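Local coordinates for 3-guanidinopropionase (Pseudomonas aeruginosa, PDB 3NIP), which catalyses the manganese-dependent hydrolysis of 3-guanidinopropanoate to beta-alanine and urea as a homohexameric enzyme of the arginase family, at the interface of chains A and B. Sequence-based numbering; all coordinates share one arbitrary frame. Chains: chain A/B, 3-guanidinopropionase.

Contact 1: the interface of chains A and B. Residues chain A 49-50; chain B 15-17, 67.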
ATOM      1  N   THR A  49     -12.992   6.011  19.932  1.00 21.30           N
ATOM      2  CA  THR A  49     -14.173   6.740  19.491  1.00 21.04           C
ATOM      3  C   THR A  49     -14.139   7.131  18.024  1.00 20.89           C
ATOM      4  O   THR A  49     -15.177   7.511  17.435  1.00 21.45           O
ATOM      5  CB  THR A  49     -14.384   8.019  20.331  1.00 21.24           C
ATOM      6  OG1 THR A  49     -13.180   8.798  20.327  1.00 21.45           O
ATOM      7  CG2 THR A  49     -14.740   7.661  21.766  1.00 20.61           C
ATOM      8  N   ASN A  50     -12.961   7.060  17.425  1.00 20.32           N
ATOM      9  CA  ASN A  50     -12.849   7.340  16.001  1.00 19.99           C
ATOM     10  C   ASN A  50     -12.157   6.202  15.262  1.00 19.64           C
ATOM     11  O   ASN A  50     -12.789   5.200  14.967  1.00 19.25           O
ATOM     12  CB  ASN A  50     -12.200   8.709  15.760  1.00 19.73           C
ATOM     13  CG  ASN A  50     -12.293   9.170  14.301  1.00 20.46           C
ATOM     14  OD1 ASN A  50     -12.987   8.573  13.470  1.00 21.23           O
ATOM     15  ND2 ASN A  50     -11.588  10.243  13.992  1.00 20.08           N
TER
ATOM     16  N   PRO B  15     -19.736  11.584  15.748  1.00 30.36           N
ATOM     17  CA  PRO B  15     -18.357  11.116  15.755  1.00 29.15           C
ATOM     18  C   PRO B  15     -17.666  11.594  14.484  1.00 28.03           C
ATOM     19  O   PRO B  15     -18.339  11.899  13.494  1.00 27.32           O
ATOM     20  CB  PRO B  15     -18.499   9.596  15.798  1.00 29.08           C
ATOM     21  CG  PRO B  15     -19.856   9.325  15.248  1.00 29.74           C
ATOM     22  CD  PRO B  15     -20.709  10.485  15.596  1.00 29.92           C
ATOM     23  N   ARG B  16     -16.340  11.671  14.525  1.00 27.02           N
ATOM     24  CA  ARG B  16     -15.582  12.332  13.470  1.00 26.09           C
ATOM     25  C   ARG B  16     -15.582  11.588  12.139  1.00 25.56           C
ATOM     26  O   ARG B  16     -15.381  12.203  11.089  1.00 25.36           O
ATOM     27  CB  ARG B  16     -14.163  12.625  13.937  1.00 26.59           C
ATOM     28  CG  ARG B  16     -14.095  13.752  14.942  1.00 26.70           C
ATOM     29  CD  ARG B  16     -12.715  13.922  15.528  1.00 28.94           C
ATOM     30  NE  ARG B  16     -12.760  14.865  16.643  1.00 31.59           N
ATOM     31  CZ  ARG B  16     -12.909  16.181  16.506  1.00 33.28           C
ATOM     32  NH1 ARG B  16     -13.022  16.724  15.298  1.00 33.83           N
ATOM     33  NH2 ARG B  16     -12.954  16.957  17.579  1.00 34.20           N
ATOM     34  N   PHE B  17     -15.834  10.282  12.177  1.00 24.58           N
ATOM     35  CA  PHE B  17     -15.979   9.492  10.949  1.00 23.74           C
ATOM     36  C   PHE B  17     -17.322   9.710  10.234  1.00 23.54           C
ATOM     37  O   PHE B  17     -17.486   9.279   9.097  1.00 23.81           O
ATOM     38  CB  PHE B  17     -15.742   7.990  11.211  1.00 23.25           C
ATOM     39  CG  PHE B  17     -16.554   7.430  12.343  1.00 22.83           C
ATOM     40  CD1 PHE B  17     -17.880   7.043  12.147  1.00 22.52           C
ATOM     41  CD2 PHE B  17     -15.997   7.295  13.610  1.00 21.89           C
ATOM     42  CE1 PHE B  17     -18.642   6.539  13.197  1.00 22.04           C
ATOM     43  CE2 PHE B  17     -16.742   6.781  14.661  1.00 22.02           C
ATOM     44  CZ  PHE B  17     -18.071   6.395  14.456  1.00 21.65           C
ATOM     45  N   LEU B  67     -10.428  15.474  11.407  1.00 21.77           N
ATOM     46  CA  LEU B  67      -9.627  15.244  12.611  1.00 22.19           C
ATOM     47  C   LEU B  67      -9.279  16.509  13.393  1.00 22.46           C
ATOM     48  O   LEU B  67      -8.808  16.410  14.518  1.00 22.77           O
ATOM     49  CB  LEU B  67      -8.350  14.443  12.296  1.00 21.72           C
ATOM     50  CG  LEU B  67      -8.516  12.991  11.826  1.00 21.03           C
ATOM     51  CD1 LEU B  67      -7.184  12.387  11.379  1.00 18.77           C
ATOM     52  CD2 LEU B  67      -9.154  12.126  12.908  1.00 19.44           C
TER
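The chain A loop that follows strand 37-42 and leads to the 3-10 helix 54-56, at A:Thr49 and A:Asn50, meets two stretches of chain B: the N-terminal loop B:Pro15 to B:Phe17, ahead of the 3-10 helix 23-25, and B:Leu67, which comes soon after helix 57-64. A:Asn50 does most of the work. Its CG stands anti to the backbone N (chi1 -169°), which carries the amide out alongside chain B and lets its two ends face different neighbours. The carboxamide oxygen OD1 lies beside the rim of the B:Phe17 ring, 3.3 Å from CD2. On the other end, the amide nitrogen ND2 sits 3.3 Å from the methyl CD2 of B:Leu67 and 3.5 Å from CB of B:Arg16. The arginine meets the amide chiefly through CB, near the base of its side chain; the rest of the chain, extended from CG to NE, leads off across the asparagine at about a right angle.

The side chains of B:Phe17 and A:Asn50 lie side by side and run opposite ways, the carboxamide tilted 34° from the ring. The ring's rim takes the contact, with A:Asn50 CA in its plane at 4.0 Å from CD2. B:Pro15 packs its CB on one ring face, offset toward the rim, and so backs the phenyl group from within its own chain. At the next position along the rim, CE2 of B:Phe17 comes to 3.3 Å from the backbone carbonyl O of A:Thr49.

Contact 2: the interface of chains A and B. Residues chain A 191-192; chain B 68-71, 73, 304.
The phenyl ring of B:Phe304 has the CB of A:Ser191 on one face side, displaced outward past the rim, 3.8 Å from CE2. The imidazole of B:His73, nearly parallel to the phenyl ring, has the backbone N of A:Ser191 on one face side near ND1, at 4.1 Å; the histidine CB touches the CG2 methyl of A:Val192, the two side chains crossing at about a right angle. The third flat group, the guanidinium of B:Arg69, uses NH1 to donate to the backbone O of A:Ser191 at 3.1 Å, with that oxygen 25° out of the guanidinium plane. Extended from CG to NE, the arginine chain runs past the serine carbonyl and also packs its CD against A:Val192 CA.

B:Arg69 holds A:Ser191 at two points, its carbonyl O and its hydroxyl. The hydroxyl OG, set between the backbone N and the carbonyl carbon (chi1 54°), accepts the backbone N-H of B:Arg69 at 3.0 Å. One residue further on, A:Val192 and B:Val71 form an antiparallel beta bridge. A:Val192 N donates to B:Val71 O at 2.8 Å, and B:Val71 N returns a bond of 2.9 Å to A:Val192 O. This reciprocal pair fixes the register of the two backbones, and the arginine bonds extend the grip to the neighbouring residue.

In the fold, the chain A residues lie in the loop between strand 183-188 and helix 199-204. They dock on the chain B loop leading toward helix 79-82, with B:Phe304 supplied by the C-terminal helix 294-317.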
ATOM      1  N   SER A 191      -4.778  20.646  18.178  1.00 32.30           N
ATOM      2  CA  SER A 191      -5.971  21.426  18.485  1.00 33.57           C
ATOM      3  C   SER A 191      -6.865  20.733  19.512  1.00 35.20           C
ATOM      4  O   SER A 191      -6.842  19.507  19.645  1.00 35.25           O
ATOM      5  CB  SER A 191      -6.742  21.739  17.209  1.00 33.29           C
ATOM      6  OG  SER A 191      -7.028  20.564  16.473  1.00 32.97           O
ATOM      7  N   VAL A 192      -7.639  21.531  20.247  1.00 37.37           N
ATOM      8  CA  VAL A 192      -8.457  21.049  21.372  1.00 39.42           C
ATOM      9  C   VAL A 192      -9.906  21.549  21.302  1.00 41.24           C
ATOM     10  O   VAL A 192     -10.235  22.387  20.459  1.00 41.52           O
ATOM     11  CB  VAL A 192      -7.811  21.420  22.741  1.00 39.11           C
ATOM     12  CG1 VAL A 192      -6.551  20.585  22.981  1.00 38.56           C
ATOM     13  CG2 VAL A 192      -7.497  22.919  22.820  1.00 38.84           C
TER
ATOM     14  N   MET B  68      -9.515  17.674  12.794  1.00 23.08           N
ATOM     15  CA  MET B  68      -9.260  18.983  13.416  1.00 23.90           C
ATOM     16  C   MET B  68     -10.294  19.329  14.479  1.00 24.32           C
ATOM     17  O   MET B  68     -11.459  18.947  14.374  1.00 24.24           O
ATOM     18  CB  MET B  68      -9.246  20.106  12.360  1.00 23.84           C
ATOM     19  CG  MET B  68      -8.236  19.928  11.225  1.00 25.53           C
ATOM     20  SD  MET B  68      -6.540  19.874  11.817  1.00 29.63           S
ATOM     21  CE  MET B  68      -6.181  18.117  11.860  1.00 26.85           C
ATOM     22  N   ARG B  69      -9.863  20.082  15.484  1.00 24.99           N
ATOM     23  CA  ARG B  69     -10.741  20.506  16.575  1.00 25.59           C
ATOM     24  C   ARG B  69     -10.981  22.023  16.522  1.00 25.74           C
ATOM     25  O   ARG B  69     -10.408  22.698  15.669  1.00 25.79           O
ATOM     26  CB  ARG B  69     -10.177  20.031  17.925  1.00 25.30           C
ATOM     27  CG  ARG B  69      -9.898  18.513  17.948  1.00 26.08           C
ATOM     28  CD  ARG B  69      -9.586  17.966  19.342  1.00 27.12           C
ATOM     29  NE  ARG B  69      -9.358  16.521  19.309  1.00 28.47           N
ATOM     30  CZ  ARG B  69      -8.233  15.934  18.891  1.00 28.10           C
ATOM     31  NH1 ARG B  69      -7.206  16.656  18.466  1.00 25.80           N
ATOM     32  NH2 ARG B  69      -8.139  14.610  18.894  1.00 28.74           N
ATOM     33  N   LYS B  70     -11.814  22.538  17.431  1.00 26.00           N
ATOM     34  CA  LYS B  70     -12.327  23.919  17.375  1.00 26.29           C
ATOM     35  C   LYS B  70     -11.373  25.036  17.823  1.00 25.92           C
ATOM     36  O   LYS B  70     -11.535  26.178  17.383  1.00 26.33           O
ATOM     37  CB  LYS B  70     -13.631  24.039  18.180  1.00 26.66           C
ATOM     38  CG  LYS B  70     -14.864  23.425  17.518  1.00 28.07           C
ATOM     39  CD  LYS B  70     -16.100  23.549  18.396  1.00 31.62           C
ATOM     40  CE  LYS B  70     -15.844  23.024  19.826  1.00 34.74           C
ATOM     41  NZ  LYS B  70     -17.081  23.018  20.676  1.00 36.13           N
ATOM     42  N   VAL B  71     -10.407  24.715  18.692  1.00 24.90           N
ATOM     43  CA  VAL B  71      -9.531  25.712  19.325  1.00 23.85           C
ATOM     44  C   VAL B  71      -8.030  25.370  19.221  1.00 23.56           C
ATOM     45  O   VAL B  71      -7.613  24.255  19.499  1.00 22.97           O
ATOM     46  CB  VAL B  71      -9.891  25.875  20.830  1.00 24.31           C
ATOM     47  CG1 VAL B  71      -9.044  26.973  21.502  1.00 23.64           C
ATOM     48  CG2 VAL B  71     -11.408  26.142  21.022  1.00 24.01           C
ATOM     49  N   HIS B  73      -4.312  25.049  20.339  1.00 24.56           N
ATOM     50  CA  HIS B  73      -3.853  24.784  21.705  1.00 24.87           C
ATOM     51  C   HIS B  73      -2.743  25.729  22.160  1.00 25.32           C
ATOM     52  O   HIS B  73      -2.479  25.845  23.367  1.00 25.76           O
ATOM     53  CB  HIS B  73      -3.459  23.317  21.913  1.00 24.39           C
ATOM     54  CG  HIS B  73      -2.116  22.963  21.354  1.00 25.29           C
ATOM     55  ND1 HIS B  73      -1.870  22.876  19.999  1.00 24.95           N
ATOM     56  CD2 HIS B  73      -0.947  22.663  21.969  1.00 25.46           C
ATOM     57  CE1 HIS B  73      -0.607  22.543  19.802  1.00 24.57           C
ATOM     58  NE2 HIS B  73      -0.024  22.406  20.980  1.00 25.74           N
ATOM     59  N   PHE B 304      -5.543  24.552   9.124  1.00 17.24           N
ATOM     60  CA  PHE B 304      -6.109  25.052  10.368  1.00 17.05           C
ATOM     61  C   PHE B 304      -5.169  26.048  11.040  1.00 17.25           C
ATOM     62  O   PHE B 304      -5.627  27.019  11.657  1.00 16.91           O
ATOM     63  CB  PHE B 304      -6.444  23.893  11.325  1.00 17.29           C
ATOM     64  CG  PHE B 304      -6.975  24.345  12.670  1.00 17.00           C
ATOM     65  CD1 PHE B 304      -8.318  24.703  12.821  1.00 16.17           C
ATOM     66  CD2 PHE B 304      -6.123  24.426  13.778  1.00 17.23           C
ATOM     67  CE1 PHE B 304      -8.817  25.139  14.057  1.00 17.62           C
ATOM     68  CE2 PHE B 304      -6.603  24.853  15.019  1.00 19.06           C
ATOM     69  CZ  PHE B 304      -7.968  25.219  15.160  1.00 17.43           C
TER

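Contact 1 and contact 2 lie about 14 Å apart, measured between the centres of their C-alpha atoms, and belong to one interface between chains A and B. On chain B one segment runs from contact 1 into contact 2, B:Leu67 being followed directly by B:Met68, while B:Pro15 to B:Phe17 and B:Phe304 come from other parts of the chain. Chain A reaches this stretch with two separate loops, one following strand 37-42 and the other following strand 183-188. Contact 1 brings packing around an amide, contact 2 a backbone-to-backbone link. Since the enzyme is a homohexamer, both probably help hold neighbouring subunits together.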